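Adhesion G-protein coupled receptor G6 (Danio rerio, PDB 6V55) is an adhesion G-protein-coupled receptor, also called Gpr126, whose calcium-binding, glycosylated extracellular region probably mediates cell adhesion and signalling in myelination. Local coordinates at residues 364-378 with 425-438. Numbering follows the deposited sequence.
Sequences IISQWLNQTFQNWMY and MLRSAPAIGNGLTL. With NAG (2-acetamido-2-deoxy-beta-D-glucopyranose), chain J.
Trp-368 slots its indole between Ile-432 on one face and the hydroxyl of Thr-372 on the other. Ile-432 CG1 stands over the six-membered ring, a CH-pi contact 3.7 Å from the centroid and 12° off the normal. Thr-372 OG1, offset toward the rim, is kept there by the hydrogen bond it donates to Trp-368 O (2.6 Å). With CG anti to the backbone N (chi1 158°), the indole reaches across to the loop at 428-430, where NE1 makes a weak, bent hydrogen bond to Ala-429 O at 3.2 Å. Without the indole, as with an alanine here, Ile-432 CG1 and Leu-426 CD2 would probably face a gap and Ala-429 O would lose its indole donor. Leu-426 is a knob set among Trp-368, Leu-369, Thr-372 and Phe-373; its CD2 reaches Trp-368 CH2 at 3.8 Å. Where the helix ends in a Schellman motif, Met-425, bent at chi2 and chi3, lays CG over the five-membered ring of Trp-376 and brings CE to the edge of Phe-373, 3.5 Å from CD1. Its sulfur makes oblique Met-aromatic contacts with Trp-376 and Tyr-378, and a water accepts from Trp-376 NE1, donates to Met-425 O 2.8 Å away, and also bonds Ser-428 OG. Ile-365 and Leu-369 also pack on strands 342-353 and 399-410, while Asn-370 carries a glycan. Two helices packed together against an antiparallel sheet give the alpha/beta sandwich of a SEA domain.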
loop_
_atom_site.group_PDB
_atom_site.type_symbol
_atom_site.label_atom_id
_atom_site.label_comp_id
_atom_site.label_asym_id
_atom_site.label_seq_id
_atom_site.Cartn_x
_atom_site.Cartn_y
_atom_site.Cartn_z
ATOM N N ILE A 364 39.876 -0.260 -27.178
ATOM C CA ILE A 364 39.190 -0.727 -28.385
ATOM C C ILE A 364 37.800 -1.239 -28.037
ATOM O O ILE A 364 36.829 -0.950 -28.750
ATOM C CB ILE A 364 40.037 -1.811 -29.096
ATOM C CG1 ILE A 364 41.404 -1.275 -29.563
ATOM C CG2 ILE A 364 39.326 -2.377 -30.310
ATOM C CD1 ILE A 364 41.377 0.112 -30.228
ATOM N N ILE A 365 37.674 -1.948 -26.901
ATOM C CA ILE A 365 36.385 -2.497 -26.465
ATOM C C ILE A 365 35.435 -1.384 -26.047
ATOM O O ILE A 365 34.269 -1.360 -26.477
ATOM C CB ILE A 365 36.584 -3.524 -25.332
ATOM C CG1 ILE A 365 37.036 -4.853 -25.917
ATOM C CG2 ILE A 365 35.299 -3.795 -24.567
ATOM C CD1 ILE A 365 37.755 -5.727 -24.925
ATOM N N SER A 366 35.927 -0.421 -25.256
ATOM C CA SER A 366 35.073 0.666 -24.785
ATOM C C SER A 366 34.634 1.604 -25.920
ATOM O O SER A 366 33.487 2.065 -25.918
ATOM C CB SER A 366 35.771 1.412 -23.636
ATOM O OG SER A 366 36.511 2.529 -24.074
ATOM N N GLN A 367 35.461 1.804 -26.951
ATOM C CA GLN A 367 35.021 2.635 -28.070
ATOM C C GLN A 367 34.070 1.885 -29.001
ATOM O O GLN A 367 33.117 2.497 -29.510
ATOM C CB GLN A 367 36.243 3.184 -28.810
ATOM C CG GLN A 367 35.965 4.048 -29.993
ATOM C CD GLN A 367 37.098 3.974 -31.014
ATOM O OE1 GLN A 367 37.650 5.001 -31.437
ATOM N NE2 GLN A 367 37.495 2.752 -31.367
ATOM N N TRP A 368 34.264 0.564 -29.156
ATOM C CA TRP A 368 33.290 -0.306 -29.829
ATOM C C TRP A 368 31.970 -0.347 -29.088
ATOM O O TRP A 368 30.905 -0.394 -29.719
ATOM C CB TRP A 368 33.833 -1.731 -29.940
ATOM C CG TRP A 368 32.779 -2.838 -30.120
ATOM C CD1 TRP A 368 32.124 -3.151 -31.276
ATOM C CD2 TRP A 368 32.297 -3.776 -29.133
ATOM N NE1 TRP A 368 31.265 -4.211 -31.078
ATOM C CE2 TRP A 368 31.363 -4.620 -29.776
ATOM C CE3 TRP A 368 32.558 -3.980 -27.779
ATOM C CZ2 TRP A 368 30.694 -5.650 -29.107
ATOM C CZ3 TRP A 368 31.894 -5.011 -27.120
ATOM C CH2 TRP A 368 30.976 -5.832 -27.788
ATOM N N LEU A 369 32.025 -0.343 -27.744
ATOM C CA LEU A 369 30.807 -0.315 -26.931
ATOM C C LEU A 369 30.053 0.998 -27.128
ATOM O O LEU A 369 28.852 0.978 -27.401
ATOM C CB LEU A 369 31.129 -0.540 -25.441
ATOM C CG LEU A 369 31.137 -1.966 -24.846
ATOM C CD1 LEU A 369 32.010 -2.071 -23.612
ATOM C CD2 LEU A 369 29.746 -2.494 -24.521
ATOM N N ASN A 370 30.769 2.135 -27.053
ATOM C CA ASN A 370 30.215 3.461 -27.343
ATOM C C ASN A 370 29.650 3.552 -28.761
ATOM O O ASN A 370 28.541 4.066 -28.956
ATOM C CB ASN A 370 31.305 4.521 -27.186
ATOM C CG ASN A 370 31.334 5.169 -25.824
ATOM O OD1 ASN A 370 30.738 4.681 -24.878
ATOM N ND2 ASN A 370 32.046 6.299 -25.730
ATOM N N GLN A 371 30.385 3.021 -29.754
ATOM C CA GLN A 371 29.948 3.074 -31.145
ATOM C C GLN A 371 28.741 2.192 -31.435
ATOM O O GLN A 371 27.947 2.545 -32.310
ATOM C CB GLN A 371 31.065 2.650 -32.103
ATOM C CG GLN A 371 31.788 3.784 -32.839
ATOM C CD GLN A 371 30.893 4.578 -33.788
ATOM O OE1 GLN A 371 29.893 4.074 -34.320
ATOM N NE2 GLN A 371 31.252 5.842 -33.995
ATOM N N THR A 372 28.585 1.045 -30.758
ATOM C CA THR A 372 27.513 0.116 -31.143
ATOM C C THR A 372 26.142 0.625 -30.716
ATOM O O THR A 372 25.175 0.528 -31.485
ATOM C CB THR A 372 27.758 -1.286 -30.566
ATOM O OG1 THR A 372 29.079 -1.727 -30.911
ATOM C CG2 THR A 372 26.710 -2.319 -31.095
ATOM N N PHE A 373 26.042 1.203 -29.515
ATOM C CA PHE A 373 24.757 1.742 -29.074
ATOM C C PHE A 373 24.362 2.992 -29.865
ATOM O O PHE A 373 23.170 3.199 -30.123
ATOM C CB PHE A 373 24.805 2.005 -27.569
ATOM C CG PHE A 373 25.104 0.771 -26.762
ATOM C CD1 PHE A 373 24.348 -0.371 -26.934
ATOM C CD2 PHE A 373 26.134 0.755 -25.833
ATOM C CE1 PHE A 373 24.609 -1.525 -26.220
ATOM C CE2 PHE A 373 26.439 -0.410 -25.131
ATOM C CZ PHE A 373 25.666 -1.545 -25.317
ATOM N N GLN A 374 25.334 3.781 -30.335
ATOM C CA GLN A 374 24.982 4.926 -31.166
ATOM C C GLN A 374 24.671 4.546 -32.617
ATOM O O GLN A 374 24.042 5.347 -33.316
ATOM C CB GLN A 374 26.080 5.987 -31.102
ATOM C CG GLN A 374 27.204 5.746 -32.034
ATOM C CD GLN A 374 27.868 7.015 -32.477
ATOM O OE1 GLN A 374 29.049 7.239 -32.196
ATOM N NE2 GLN A 374 27.120 7.860 -33.176
ATOM N N ASN A 375 25.034 3.335 -33.075
ATOM C CA ASN A 375 24.522 2.831 -34.351
ATOM C C ASN A 375 23.053 2.406 -34.286
ATOM O O ASN A 375 22.450 2.175 -35.337
ATOM C CB ASN A 375 25.328 1.626 -34.856
ATOM C CG ASN A 375 26.783 1.957 -35.158
ATOM O OD1 ASN A 375 27.206 3.117 -35.117
ATOM N ND2 ASN A 375 27.575 0.920 -35.402
ATOM N N TRP A 376 22.463 2.270 -33.099
ATOM C CA TRP A 376 21.022 2.043 -32.990
ATOM C C TRP A 376 20.284 3.227 -32.370
ATOM O O TRP A 376 19.143 3.057 -31.911
ATOM C CB TRP A 376 20.724 0.775 -32.188
ATOM C CG TRP A 376 21.209 -0.493 -32.811
ATOM C CD1 TRP A 376 22.395 -1.128 -32.576
ATOM C CD2 TRP A 376 20.517 -1.283 -33.778
ATOM N NE1 TRP A 376 22.478 -2.271 -33.332
ATOM C CE2 TRP A 376 21.337 -2.386 -34.081
ATOM C CE3 TRP A 376 19.282 -1.161 -34.421
ATOM C CZ2 TRP A 376 20.963 -3.361 -35.003
ATOM C CZ3 TRP A 376 18.909 -2.128 -35.335
ATOM C CH2 TRP A 376 19.747 -3.216 -35.617
ATOM N N MET A 377 20.936 4.402 -32.331
ATOM C CA MET A 377 20.418 5.672 -31.797
ATOM C C MET A 377 20.003 5.603 -30.326
ATOM O O MET A 377 19.126 6.359 -29.894
ATOM C CB MET A 377 19.262 6.246 -32.650
ATOM C CG MET A 377 19.526 6.463 -34.162
ATOM S SD MET A 377 21.100 7.183 -34.703
ATOM C CE MET A 377 21.255 8.676 -33.717
ATOM N N TYR A 378 20.592 4.686 -29.557
ATOM C CA TYR A 378 20.422 4.629 -28.107
ATOM C C TYR A 378 21.510 5.450 -27.424
ATOM O O TYR A 378 22.663 5.441 -27.862
ATOM C CB TYR A 378 20.483 3.187 -27.593
ATOM C CG TYR A 378 19.186 2.450 -27.736
ATOM C CD1 TYR A 378 18.172 2.598 -26.794
ATOM C CD2 TYR A 378 18.971 1.610 -28.811
ATOM C CE1 TYR A 378 16.963 1.916 -26.933
ATOM C CE2 TYR A 378 17.783 0.928 -28.960
ATOM C CZ TYR A 378 16.784 1.078 -28.027
ATOM O OH TYR A 378 15.609 0.386 -28.205
ATOM N N MET A 425 22.094 -6.363 -29.136
ATOM C CA MET A 425 22.836 -5.413 -29.972
ATOM C C MET A 425 24.338 -5.629 -29.888
ATOM O O MET A 425 25.059 -5.314 -30.846
ATOM C CB MET A 425 22.532 -3.973 -29.608
ATOM C CG MET A 425 21.107 -3.613 -29.802
ATOM S SD MET A 425 20.667 -2.374 -28.581
ATOM C CE MET A 425 21.653 -1.026 -29.131
ATOM N N LEU A 426 24.826 -6.164 -28.765
ATOM C CA LEU A 426 26.237 -6.504 -28.680
ATOM C C LEU A 426 26.543 -7.840 -29.349
ATOM O O LEU A 426 27.560 -7.946 -30.044
ATOM C CB LEU A 426 26.687 -6.511 -27.226
ATOM C CG LEU A 426 26.706 -5.143 -26.545
ATOM C CD1 LEU A 426 27.195 -5.311 -25.145
ATOM C CD2 LEU A 426 27.577 -4.145 -27.296
ATOM N N ARG A 427 25.677 -8.858 -29.178
ATOM C CA ARG A 427 25.901 -10.180 -29.780
ATOM C C ARG A 427 25.848 -10.151 -31.304
ATOM O O ARG A 427 26.485 -10.993 -31.956
ATOM C CB ARG A 427 24.871 -11.188 -29.282
ATOM C CG ARG A 427 25.199 -11.810 -27.952
ATOM C CD ARG A 427 24.024 -12.588 -27.369
ATOM N NE ARG A 427 24.043 -12.544 -25.911
ATOM C CZ ARG A 427 23.017 -12.907 -25.143
ATOM N NH1 ARG A 427 21.898 -13.346 -25.715
ATOM N NH2 ARG A 427 23.100 -12.837 -23.810
ATOM N N SER A 428 25.107 -9.197 -31.888
ATOM C CA SER A 428 25.035 -9.031 -33.336
ATOM C C SER A 428 26.146 -8.137 -33.887
ATOM O O SER A 428 26.100 -7.758 -35.060
ATOM C CB SER A 428 23.671 -8.475 -33.743
ATOM O OG SER A 428 23.542 -7.112 -33.381
ATOM N N ALA A 429 27.146 -7.795 -33.080
ATOM C CA ALA A 429 28.382 -7.194 -33.584
ATOM C C ALA A 429 29.584 -7.751 -32.827
ATOM O O ALA A 429 30.180 -7.061 -31.989
ATOM C CB ALA A 429 28.326 -5.664 -33.479
ATOM N N PRO A 430 29.992 -8.999 -33.105
ATOM C CA PRO A 430 31.137 -9.545 -32.370
ATOM C C PRO A 430 32.489 -9.064 -32.872
ATOM O O PRO A 430 33.448 -9.095 -32.088
ATOM C CB PRO A 430 30.988 -11.067 -32.550
ATOM C CG PRO A 430 29.633 -11.279 -33.164
ATOM C CD PRO A 430 29.416 -10.035 -33.971
ATOM N N ALA A 431 32.613 -8.630 -34.125
ATOM C CA ALA A 431 33.904 -8.149 -34.605
ATOM C C ALA A 431 34.226 -6.788 -33.999
ATOM O O ALA A 431 33.831 -5.740 -34.531
ATOM C CB ALA A 431 33.931 -8.070 -36.129
ATOM N N ILE A 432 34.938 -6.823 -32.873
ATOM C CA ILE A 432 35.221 -5.620 -32.091
ATOM C C ILE A 432 36.323 -4.797 -32.756
ATOM O O ILE A 432 36.162 -3.603 -33.035
ATOM C CB ILE A 432 35.603 -6.009 -30.648
ATOM C CG1 ILE A 432 34.427 -6.711 -29.949
ATOM C CG2 ILE A 432 36.058 -4.784 -29.867
ATOM C CD1 ILE A 432 34.823 -7.624 -28.810
ATOM N N GLY A 433 37.472 -5.417 -32.971
ATOM C CA GLY A 433 38.578 -4.832 -33.696
ATOM C C GLY A 433 39.157 -5.975 -34.490
ATOM O O GLY A 433 38.543 -7.048 -34.515
ATOM N N ASN A 434 40.301 -5.785 -35.140
ATOM C CA ASN A 434 40.934 -6.897 -35.838
ATOM C C ASN A 434 41.534 -7.836 -34.799
ATOM O O ASN A 434 42.239 -7.390 -33.886
ATOM C CB ASN A 434 42.005 -6.392 -36.800
ATOM C CG ASN A 434 42.507 -7.483 -37.729
ATOM O OD1 ASN A 434 43.678 -7.487 -38.134
ATOM N ND2 ASN A 434 41.615 -8.413 -38.090
ATOM N N GLY A 435 41.197 -9.124 -34.887
ATOM C CA GLY A 435 41.686 -10.093 -33.922
ATOM C C GLY A 435 41.039 -10.020 -32.562
ATOM O O GLY A 435 41.511 -10.671 -31.632
ATOM N N LEU A 436 39.973 -9.240 -32.422
ATOM C CA LEU A 436 39.240 -9.041 -31.181
ATOM C C LEU A 436 37.804 -9.470 -31.437
ATOM O O LEU A 436 37.188 -9.025 -32.403
ATOM C CB LEU A 436 39.309 -7.575 -30.747
ATOM C CG LEU A 436 39.319 -7.190 -29.271
ATOM C CD1 LEU A 436 39.967 -8.257 -28.384
ATOM C CD2 LEU A 436 40.044 -5.851 -29.122
ATOM N N THR A 437 37.273 -10.344 -30.595
ATOM C CA THR A 437 36.038 -11.048 -30.914
ATOM C C THR A 437 35.249 -11.280 -29.644
ATOM O O THR A 437 35.790 -11.844 -28.694
ATOM C CB THR A 437 36.342 -12.401 -31.550
ATOM O OG1 THR A 437 37.127 -12.199 -32.714
ATOM C CG2 THR A 437 35.079 -13.136 -31.921
ATOM N N LEU A 438 33.977 -10.888 -29.634
ATOM C CA LEU A 438 33.118 -11.165 -28.487
ATOM C C LEU A 438 32.706 -12.642 -28.487
ATOM O O LEU A 438 32.126 -13.128 -29.465
ATOM C CB LEU A 438 31.894 -10.251 -28.534
ATOM C CG LEU A 438 30.815 -10.365 -27.463
ATOM C CD1 LEU A 438 31.252 -9.618 -26.242
ATOM C CD2 LEU A 438 29.534 -9.791 -27.987
HETATM C C1 NAG J . 32.259 7.136 -24.566
HETATM C C2 NAG J . 33.630 7.859 -24.691
HETATM C C3 NAG J . 33.815 8.880 -23.549
HETATM C C4 NAG J . 32.637 9.849 -23.482
HETATM C C5 NAG J . 31.334 9.064 -23.309
HETATM C C6 NAG J . 30.100 9.938 -23.278
HETATM C C7 NAG J . 35.683 6.886 -25.651
HETATM C C8 NAG J . 36.730 5.822 -25.507
HETATM N N2 NAG J . 34.728 6.902 -24.710
HETATM O O3 NAG J . 35.036 9.598 -23.721
HETATM O O4 NAG J . 32.795 10.767 -22.406
HETATM O O5 NAG J . 31.171 8.140 -24.402
HETATM O O6 NAG J . 30.387 11.294 -23.595
HETATM O O7 NAG J . 35.702 7.697 -26.576
HETATM O O HOH W 1 24.732 -4.329 -33.469
#